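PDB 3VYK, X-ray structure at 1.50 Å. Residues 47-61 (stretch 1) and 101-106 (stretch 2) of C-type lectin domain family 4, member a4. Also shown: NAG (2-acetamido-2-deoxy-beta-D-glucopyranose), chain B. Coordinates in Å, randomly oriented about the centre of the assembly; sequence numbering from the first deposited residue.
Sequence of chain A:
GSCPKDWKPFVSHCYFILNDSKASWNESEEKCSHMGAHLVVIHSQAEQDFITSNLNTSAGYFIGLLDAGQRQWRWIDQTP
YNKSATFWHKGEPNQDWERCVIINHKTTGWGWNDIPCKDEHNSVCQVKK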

# COMPACT_ATOMS: atom_id res chain seq x y z
N GLU A 47 3.34 11.63 -0.57
CA GLU A 47 3.71 10.23 -0.34
C GLU A 47 3.18 9.31 -1.44
O GLU A 47 3.93 8.49 -1.96
CB GLU A 47 3.19 9.74 1.01
CG GLU A 47 3.85 10.39 2.21
CD GLU A 47 2.98 10.25 3.43
OE1 GLU A 47 2.69 9.10 3.80
OE2 GLU A 47 2.56 11.29 3.98
N GLN A 48 1.89 9.45 -1.78
CA GLN A 48 1.29 8.68 -2.87
C GLN A 48 2.10 8.80 -4.17
O GLN A 48 2.47 7.79 -4.76
CB GLN A 48 -0.16 9.11 -3.10
CG GLN A 48 -0.82 8.48 -4.32
CD GLN A 48 -1.27 7.05 -4.09
OE1 GLN A 48 -1.17 6.52 -2.99
NE2 GLN A 48 -1.77 6.43 -5.16
N ASP A 49 2.40 10.03 -4.59
CA ASP A 49 3.14 10.26 -5.83
C ASP A 49 4.60 9.78 -5.76
O ASP A 49 5.15 9.30 -6.76
CB ASP A 49 3.09 11.74 -6.22
CG ASP A 49 1.72 12.19 -6.73
OD1 ASP A 49 0.88 11.34 -7.06
OD2 ASP A 49 1.49 13.40 -6.81
N PHE A 50 5.22 9.91 -4.60
CA PHE A 50 6.55 9.34 -4.40
C PHE A 50 6.50 7.82 -4.60
O PHE A 50 7.32 7.25 -5.31
CB PHE A 50 7.13 9.68 -3.02
CG PHE A 50 8.40 8.91 -2.71
CD1 PHE A 50 8.36 7.71 -1.99
CD2 PHE A 50 9.63 9.36 -3.21
CE1 PHE A 50 9.52 7.00 -1.74
CE2 PHE A 50 10.78 8.66 -2.96
CZ PHE A 50 10.73 7.47 -2.24
N ILE A 51 5.53 7.18 -3.96
CA ILE A 51 5.43 5.72 -4.04
C ILE A 51 5.19 5.28 -5.48
O ILE A 51 5.93 4.41 -5.99
CB ILE A 51 4.35 5.18 -3.09
CG1 ILE A 51 4.79 5.35 -1.63
CG2 ILE A 51 4.05 3.71 -3.40
CD1 ILE A 51 3.64 5.35 -0.65
N THR A 52 4.22 5.88 -6.16
CA THR A 52 3.91 5.41 -7.52
C THR A 52 5.03 5.63 -8.53
O THR A 52 5.16 4.87 -9.48
CB THR A 52 2.56 5.94 -8.05
OG1 THR A 52 2.64 7.36 -8.22
CG2 THR A 52 1.43 5.58 -7.11
N SER A 53 5.85 6.65 -8.31
CA SER A 53 7.02 6.89 -9.17
C SER A 53 7.97 5.69 -9.18
O SER A 53 8.73 5.51 -10.14
CB SER A 53 7.76 8.16 -8.74
OG SER A 53 8.65 7.91 -7.67
N ASN A 54 7.92 4.89 -8.12
CA ASN A 54 8.80 3.75 -7.91
C ASN A 54 8.21 2.39 -8.32
O ASN A 54 8.85 1.35 -8.11
CB ASN A 54 9.23 3.70 -6.44
CG ASN A 54 10.26 4.76 -6.10
OD1 ASN A 54 9.94 5.82 -5.57
ND2 ASN A 54 11.51 4.47 -6.42
N LEU A 55 7.01 2.40 -8.90
CA LEU A 55 6.28 1.16 -9.17
C LEU A 55 6.23 0.77 -10.64
O LEU A 55 6.29 1.62 -11.53
CB LEU A 55 4.84 1.28 -8.65
CG LEU A 55 4.62 1.62 -7.18
CD1 LEU A 55 3.13 1.67 -6.91
CD2 LEU A 55 5.31 0.64 -6.24
N ASN A 56 6.07 -0.54 -10.88
CA ASN A 56 5.88 -1.06 -12.23
C ASN A 56 4.40 -1.00 -12.59
O ASN A 56 3.55 -1.50 -11.84
CB ASN A 56 6.38 -2.51 -12.28
CG ASN A 56 6.50 -3.04 -13.70
OD1 ASN A 56 5.54 -3.00 -14.48
ND2 ASN A 56 7.68 -3.54 -14.05
N THR A 57 4.08 -0.40 -13.74
CA THR A 57 2.68 -0.23 -14.14
C THR A 57 1.95 -1.55 -14.43
O THR A 57 0.72 -1.56 -14.50
CB THR A 57 2.51 0.74 -15.33
OG1 THR A 57 3.15 0.19 -16.49
CG2 THR A 57 3.11 2.10 -15.01
N SER A 58 2.69 -2.64 -14.60
CA SER A 58 2.08 -3.95 -14.83
C SER A 58 1.69 -4.67 -13.54
O SER A 58 1.02 -5.69 -13.59
CB SER A 58 2.99 -4.84 -15.69
OG SER A 58 4.15 -5.22 -14.97
N ALA A 59 2.09 -4.12 -12.39
CA ALA A 59 1.92 -4.81 -11.11
C ALA A 59 1.00 -4.08 -10.15
O ALA A 59 0.80 -2.87 -10.24
CB ALA A 59 3.27 -5.05 -10.46
N GLY A 60 0.43 -4.84 -9.21
CA GLY A 60 -0.37 -4.28 -8.11
C GLY A 60 0.35 -4.43 -6.79
O GLY A 60 1.05 -5.43 -6.55
N TYR A 61 0.18 -3.45 -5.90
CA TYR A 61 0.96 -3.41 -4.67
C TYR A 61 0.07 -3.22 -3.45
O TYR A 61 -0.62 -2.21 -3.33
CB TYR A 61 1.98 -2.26 -4.74
CG TYR A 61 2.96 -2.39 -5.89
CD1 TYR A 61 4.23 -2.91 -5.68
CD2 TYR A 61 2.61 -1.98 -7.19
CE1 TYR A 61 5.14 -3.04 -6.73
CE2 TYR A 61 3.51 -2.11 -8.25
CZ TYR A 61 4.77 -2.63 -8.00
OH TYR A 61 5.69 -2.77 -9.03
N VAL A 101 -6.37 -3.54 0.11
CA VAL A 101 -6.23 -2.47 -0.88
C VAL A 101 -4.89 -2.56 -1.58
O VAL A 101 -3.84 -2.74 -0.94
CB VAL A 101 -6.35 -1.09 -0.20
CG1 VAL A 101 -6.23 0.05 -1.22
CG2 VAL A 101 -7.67 -0.95 0.56
N ILE A 102 -4.93 -2.44 -2.91
CA ILE A 102 -3.72 -2.28 -3.70
C ILE A 102 -3.67 -0.94 -4.41
O ILE A 102 -4.70 -0.34 -4.71
CB ILE A 102 -3.53 -3.39 -4.78
CG1 ILE A 102 -4.70 -3.45 -5.77
CG2 ILE A 102 -3.23 -4.73 -4.10
CD1 ILE A 102 -4.48 -4.40 -6.94
N ILE A 103 -2.45 -0.49 -4.66
CA ILE A 103 -2.18 0.52 -5.68
C ILE A 103 -2.01 -0.24 -7.00
O ILE A 103 -1.21 -1.16 -7.10
CB ILE A 103 -0.88 1.30 -5.36
CG1 ILE A 103 -1.04 2.07 -4.05
CG2 ILE A 103 -0.52 2.25 -6.50
CD1 ILE A 103 0.23 2.77 -3.59
N ASN A 104 -2.77 0.17 -8.00
CA ASN A 104 -2.55 -0.33 -9.37
C ASN A 104 -2.76 0.76 -10.41
O ASN A 104 -3.26 1.86 -10.11
CB ASN A 104 -3.36 -1.62 -9.66
CG ASN A 104 -4.87 -1.40 -9.69
OD1 ASN A 104 -5.36 -0.31 -9.46
ND2 ASN A 104 -5.63 -2.47 -9.97
N HIS A 105 -2.35 0.45 -11.64
CA HIS A 105 -2.36 1.43 -12.70
C HIS A 105 -3.40 1.13 -13.74
O HIS A 105 -3.57 -0.02 -14.15
CB HIS A 105 -0.99 1.50 -13.34
CG HIS A 105 -0.82 2.66 -14.27
ND1 HIS A 105 -1.03 2.56 -15.60
CD2 HIS A 105 -0.47 3.98 -14.02
CE1 HIS A 105 -0.81 3.75 -16.18
NE2 HIS A 105 -0.47 4.63 -15.21
N LYS A 106 -4.11 2.17 -14.16
CA LYS A 106 -5.16 2.08 -15.18
C LYS A 106 -4.94 3.19 -16.20
O LYS A 106 -3.98 3.95 -16.09
CB LYS A 106 -6.56 2.15 -14.54
CG LYS A 106 -6.87 0.97 -13.63
CD LYS A 106 -8.16 1.11 -12.82
CE LYS A 106 -9.39 0.73 -13.61
NZ LYS A 106 -10.54 0.60 -12.69
C1 NAG B . -8.78 -6.47 -9.95
C2 NAG B . -7.65 -5.60 -10.51
C3 NAG B . -6.36 -6.40 -10.70
C4 NAG B . -6.03 -7.20 -9.44
C5 NAG B . -7.24 -8.00 -8.95
C6 NAG B . -7.00 -8.66 -7.60
C7 NAG B . -8.57 -3.72 -11.78
C8 NAG B . -9.13 -3.26 -13.09
N2 NAG B . -8.16 -4.98 -11.72
O3 NAG B . -5.30 -5.49 -10.97
O4 NAG B . -4.96 -8.08 -9.69
O5 NAG B . -8.34 -7.12 -8.77
O6 NAG B . -6.38 -9.92 -7.73
O7 NAG B . -8.52 -2.95 -10.81
O HOH W 1 -0.88 -1.89 -12.17

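The strand 101-106 receives the end of stretch 1 as an antiparallel partner at Tyr61 and the preceding helix as a hydrophobic cover. Val101, buried but almost untouched by stretch 1, leads into the contact. At Ile102 the backbone closes in: its CA lies 3.1 Å from Tyr61 O in a CA-H...O contact. Its p/t side chain points toward stretch 1 and sends CD1 to within 4.3 Å of Gly60 CA. A CB on Gly60 would sit about 3.0 Å from Ile102 CD1, so the absence of a side chain there makes room for the isoleucine.

Ile103 is the centre of the interface. Two hydrogen bonds pair its backbone with Tyr61, Tyr61 N to Ile103 O at 2.9 Å and Ile103 N to Tyr61 O at 2.8 Å, and Gly60 CA adds a CA-H...O contact to Ile103 O at 3.4 Å. The side chain, on the same face of the sheet as that of Tyr61, reaches the helix and the loop after it: Ile103 CD1 meets Ile51 CG2 at 3.9 Å, while Ile103 CG2 packs against Leu55 CD1 at 3.7 Å and Thr52 CG2 at 3.9 Å. A branched aliphatic residue suits this pocket, having separate methyl groups to offer these neighbours. The Tyr61 hydroxyl braces the loop, accepting a hydrogen bond from Asn56 N to Tyr61 OH at 2.9 Å.

Asn104 leads its side-chain end away from stretch 1 and donates from ND2 to NAG O7 at 3.0 Å and NAG O3 at 3.2 Å. At His105 a water takes over the bridging, accepting from His105 N at 2.8 Å and donating to Thr57 O at 2.8 Å and Ala59 O at 2.7 Å. Thr57, in the type I turn from Asn56 to Ala59, lays its methyl over the imidazole face, with CG2 4.1 Å from the centroid of the His105 ring. Lys106 points away, beyond the contact.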